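PDB 5CE8: branched-chain amino acid aminotransferase from Thermoproteus uzoniensis, which probably transfers the amino group of leucine, isoleucine or valine to 2-oxoglutarate, using pyridoxal 5'-phosphate as cofactor. Local coordinates for residues 42-47 against 61-66. Sequence-based numbering, arbitrary orientation.
Sequences VFEGIR and RDHMER. With PLP (pyridoxal-5'-phosphate), chain D.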
ATOM      1  N   VAL A  42      22.774  18.038  -2.284  1.00 18.50           N
ATOM      2  CA  VAL A  42      23.332  16.790  -1.754  1.00 23.47           C
ATOM      3  C   VAL A  42      24.441  17.080  -0.743  1.00 25.96           C
ATOM      4  O   VAL A  42      25.100  18.160  -0.794  1.00 24.36           O
ATOM      5  CB  VAL A  42      23.815  15.882  -2.865  1.00 21.87           C
ATOM      6  CG1 VAL A  42      22.667  15.606  -3.776  1.00 21.08           C
ATOM      7  CG2 VAL A  42      24.937  16.448  -3.670  1.00 20.42           C
ATOM      8  N   PHE A  43      24.748  16.081   0.077  1.00 20.67           N
ATOM      9  CA  PHE A  43      25.845  16.232   1.021  1.00 20.46           C
ATOM     10  C   PHE A  43      26.534  14.883   1.212  1.00 21.20           C
ATOM     11  O   PHE A  43      26.105  13.848   0.645  1.00 20.12           O
ATOM     12  CB  PHE A  43      25.389  16.816   2.351  1.00 19.43           C
ATOM     13  CG  PHE A  43      24.389  15.969   3.092  1.00 20.57           C
ATOM     14  CD1 PHE A  43      23.037  15.987   2.737  1.00 20.67           C
ATOM     15  CD2 PHE A  43      24.799  15.164   4.125  1.00 24.21           C
ATOM     16  CE1 PHE A  43      22.140  15.125   3.404  1.00 20.70           C
ATOM     17  CE2 PHE A  43      23.912  14.387   4.879  1.00 21.05           C
ATOM     18  CZ  PHE A  43      22.600  14.360   4.502  1.00 20.34           C
ATOM     19  N   GLU A  44      27.586  14.937   2.016  1.00 20.62           N
ATOM     20  CA  GLU A  44      28.368  13.782   2.474  1.00 18.55           C
ATOM     21  C   GLU A  44      28.827  13.925   3.911  1.00 19.74           C
ATOM     22  O   GLU A  44      28.750  14.997   4.539  1.00 23.45           O
ATOM     23  CB  GLU A  44      29.607  13.585   1.620  1.00 17.77           C
ATOM     24  CG  GLU A  44      29.390  12.732   0.383  1.00 20.55           C
ATOM     25  CD  GLU A  44      28.912  11.323   0.703  1.00 19.30           C
ATOM     26  OE1 GLU A  44      28.139  10.786  -0.101  1.00 20.65           O
ATOM     27  OE2 GLU A  44      29.288  10.842   1.779  1.00 19.46           O
ATOM     28  N   GLY A  45      29.377  12.842   4.440  1.00 18.60           N
ATOM     29  CA  GLY A  45      29.918  12.844   5.801  1.00 21.54           C
ATOM     30  C   GLY A  45      31.168  12.017   5.682  1.00 21.20           C
ATOM     31  O   GLY A  45      31.120  10.941   5.079  1.00 19.00           O
ATOM     32  N   ILE A  46      32.292  12.600   6.079  1.00 18.72           N
ATOM     33  CA  ILE A  46      33.568  11.907   5.949  1.00 20.02           C
ATOM     34  C   ILE A  46      34.318  12.127   7.217  1.00 23.05           C
ATOM     35  O   ILE A  46      34.363  13.255   7.701  1.00 19.75           O
ATOM     36  CB  ILE A  46      34.415  12.403   4.809  1.00 20.65           C
ATOM     37  CG1 ILE A  46      33.597  12.409   3.496  1.00 25.44           C
ATOM     38  CG2 ILE A  46      35.702  11.563   4.719  1.00 18.48           C
ATOM     39  CD1 ILE A  46      34.271  13.109   2.270  1.00 23.24           C
ATOM     40  N   ARG A  47      34.925  11.066   7.736  1.00 24.61           N
ATOM     41  CA  ARG A  47      35.814  11.242   8.890  1.00 26.37           C
ATOM     42  C   ARG A  47      37.288  11.167   8.587  1.00 27.50           C
ATOM     43  O   ARG A  47      37.715  10.508   7.655  1.00 24.32           O
ATOM     44  CB  ARG A  47      35.477  10.234   9.993  1.00 26.90           C
ATOM     45  CG  ARG A  47      34.303  10.656  10.839  1.00 30.46           C
ATOM     46  CD  ARG A  47      33.862   9.561  11.778  1.00 33.52           C
ATOM     47  NE  ARG A  47      34.531   9.846  12.980  1.00 39.57           N
ATOM     48  CZ  ARG A  47      34.002   9.987  14.172  1.00 37.82           C
ATOM     49  NH1 ARG A  47      32.727   9.700  14.453  1.00 34.48           N
ATOM     50  NH2 ARG A  47      34.860  10.361  15.122  1.00 38.90           N
ATOM     51  N   ARG A  61      37.726   9.168  -1.575  1.00 24.56           N
ATOM     52  CA  ARG A  61      37.269   9.037  -2.944  1.00 26.68           C
ATOM     53  C   ARG A  61      35.959   8.299  -3.059  1.00 22.69           C
ATOM     54  O   ARG A  61      35.158   8.616  -3.915  1.00 19.39           O
ATOM     55  CB  ARG A  61      38.346   8.356  -3.813  1.00 31.67           C
ATOM     56  CG  ARG A  61      38.103   8.340  -5.331  1.00 41.41           C
ATOM     57  CD  ARG A  61      38.174   9.745  -5.954  1.00 50.79           C
ATOM     58  NE  ARG A  61      39.501  10.356  -5.765  1.00 64.67           N
ATOM     59  CZ  ARG A  61      40.483  10.379  -6.676  1.00 65.20           C
ATOM     60  NH1 ARG A  61      40.306   9.860  -7.900  1.00 57.25           N
ATOM     61  NH2 ARG A  61      41.652  10.951  -6.369  1.00 61.19           N
ATOM     62  N   ASP A  62      35.709   7.298  -2.227  1.00 23.51           N
ATOM     63  CA  ASP A  62      34.422   6.638  -2.306  1.00 22.16           C
ATOM     64  C   ASP A  62      33.297   7.674  -1.926  1.00 22.88           C
ATOM     65  O   ASP A  62      32.223   7.631  -2.493  1.00 24.88           O
ATOM     66  CB  ASP A  62      34.372   5.433  -1.387  1.00 22.27           C
ATOM     67  CG  ASP A  62      35.235   4.260  -1.870  1.00 21.63           C
ATOM     68  OD1 ASP A  62      35.313   3.949  -3.049  1.00 23.81           O
ATOM     69  OD2 ASP A  62      35.765   3.569  -1.048  1.00 23.20           O
ATOM     70  N   HIS A  63      33.544   8.553  -0.926  1.00 23.16           N
ATOM     71  CA  HIS A  63      32.573   9.540  -0.503  1.00 21.75           C
ATOM     72  C   HIS A  63      32.331  10.582  -1.552  1.00 22.04           C
ATOM     73  O   HIS A  63      31.196  10.995  -1.755  1.00 16.52           O
ATOM     74  CB  HIS A  63      32.955  10.173   0.837  1.00 21.35           C
ATOM     75  CG  HIS A  63      32.593   9.306   2.004  1.00 23.04           C
ATOM     76  ND1 HIS A  63      31.326   9.326   2.555  1.00 20.43           N
ATOM     77  CD2 HIS A  63      33.298   8.363   2.693  1.00 20.59           C
ATOM     78  CE1 HIS A  63      31.282   8.480   3.578  1.00 19.45           C
ATOM     79  NE2 HIS A  63      32.445   7.858   3.661  1.00 21.87           N
ATOM     80  N   MET A  64      33.414  11.085  -2.137  1.00 20.30           N
ATOM     81  CA  MET A  64      33.245  11.986  -3.225  1.00 18.31           C
ATOM     82  C   MET A  64      32.614  11.368  -4.465  1.00 20.97           C
ATOM     83  O   MET A  64      31.806  12.036  -5.125  1.00 23.66           O
ATOM     84  CB  MET A  64      34.519  12.695  -3.555  1.00 19.04           C
ATOM     85  CG  MET A  64      35.025  13.603  -2.346  1.00 17.66           C
ATOM     86  SD  MET A  64      33.717  14.695  -1.766  1.00 20.81           S
ATOM     87  CE  MET A  64      34.671  15.666  -0.606  1.00 21.83           C
ATOM     88  N   GLU A  65      32.938  10.137  -4.812  1.00 20.72           N
ATOM     89  CA  GLU A  65      32.216   9.485  -5.921  1.00 22.23           C
ATOM     90  C   GLU A  65      30.716   9.435  -5.633  1.00 21.26           C
ATOM     91  O   GLU A  65      29.903   9.657  -6.496  1.00 22.76           O
ATOM     92  CB  GLU A  65      32.858   8.133  -6.210  1.00 24.61           C
ATOM     93  CG  GLU A  65      34.238   8.362  -6.876  1.00 30.70           C
ATOM     94  CD  GLU A  65      34.918   7.119  -7.436  1.00 36.37           C
ATOM     95  OE1 GLU A  65      34.368   5.995  -7.246  1.00 31.19           O
ATOM     96  OE2 GLU A  65      36.013   7.265  -8.109  1.00 37.35           O
ATOM     97  N   ARG A  66      30.356   9.140  -4.379  1.00 22.34           N
ATOM     98  CA  ARG A  66      28.962   9.009  -4.005  1.00 20.94           C
ATOM     99  C   ARG A  66      28.246  10.387  -4.006  1.00 20.75           C
ATOM    100  O   ARG A  66      27.083  10.434  -4.413  1.00 16.46           O
ATOM    101  CB  ARG A  66      28.750   8.299  -2.619  1.00 17.52           C
ATOM    102  CG  ARG A  66      27.327   8.108  -2.323  1.00 17.71           C
ATOM    103  CD  ARG A  66      27.058   7.390  -1.014  1.00 16.17           C
ATOM    104  NE  ARG A  66      27.462   8.160   0.149  1.00 17.51           N
ATOM    105  CZ  ARG A  66      27.496   7.672   1.408  1.00 20.42           C
ATOM    106  NH1 ARG A  66      27.133   6.431   1.654  1.00 17.06           N
ATOM    107  NH2 ARG A  66      27.857   8.448   2.435  1.00 19.62           N
TER
HETATM  108  N1  PLP D 301      21.698   6.125   6.434  1.00 18.64           N
HETATM  109  C2  PLP D 301      21.305   7.300   5.950  1.00 23.58           C
HETATM  110  C2A PLP D 301      19.849   7.637   5.837  1.00 24.34           C
HETATM  111  C3  PLP D 301      22.276   8.330   5.610  1.00 24.45           C
HETATM  112  O3  PLP D 301      21.841   9.587   5.197  1.00 23.41           O
HETATM  113  C4  PLP D 301      23.721   8.009   5.764  1.00 23.64           C
HETATM  114  C4A PLP D 301      24.824   8.990   5.423  1.00 23.39           C
HETATM  115  C5  PLP D 301      24.026   6.645   6.282  1.00 24.16           C
HETATM  116  C6  PLP D 301      22.940   5.778   6.591  1.00 20.07           C
HETATM  117  C5A PLP D 301      25.405   6.130   6.580  1.00 22.10           C
HETATM  118  O4P PLP D 301      26.244   6.212   5.484  1.00 22.37           O
HETATM  119  P   PLP D 301      27.802   6.239   5.721  1.00 23.52           P
HETATM  120  O1P PLP D 301      28.180   7.451   6.639  1.00 24.84           O
HETATM  121  O2P PLP D 301      28.184   4.894   6.169  1.00 20.22           O
HETATM  122  O3P PLP D 301      28.467   6.565   4.413  1.00 19.84           O
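E44 and R66 meet side-on in the buried seam between strand 41-50 and helix 60-74, a salt bridge beside the cofactor phosphate. With CG anti to the backbone N (chi1 -176°), CB, CG and CD of R66 curve round E44 OE1 at about equal distance, and the bend at chi3 turns NE onto it. NE gives E44 OE1 a nearly straight bond of 2.7 Å, in the guanidinium plane. NH2 reaches E44 OE2 at 2.9 Å, tilted 15° from that plane; each oxygen accepts through its syn lone pair. At the tip, NH2 also bonds PLP O3P at 2.8 Å, NH1 adds a weak bond to the same oxygen, and NH1 donates to E221 O. Arginine suits this place because its flat group carries N-H bonds on several edges, for carboxylate and phosphate alike.

H63 approaches E44 differently: imidazole offers an in-plane N-H, and ND1 donates to OE2 over 2.7 Å at 177°, from above the carboxylate plane. Apolar I46 packs CG1 and CD1 against H63 CB, and CD1 meets M64 CE at 3.9 Å, without polar demands. E44, bonded to two cofactor-binding residues, is placed to orient both; its carboxylate would balance the buried arginine's charge and probably holds the guanidinium toward O3P.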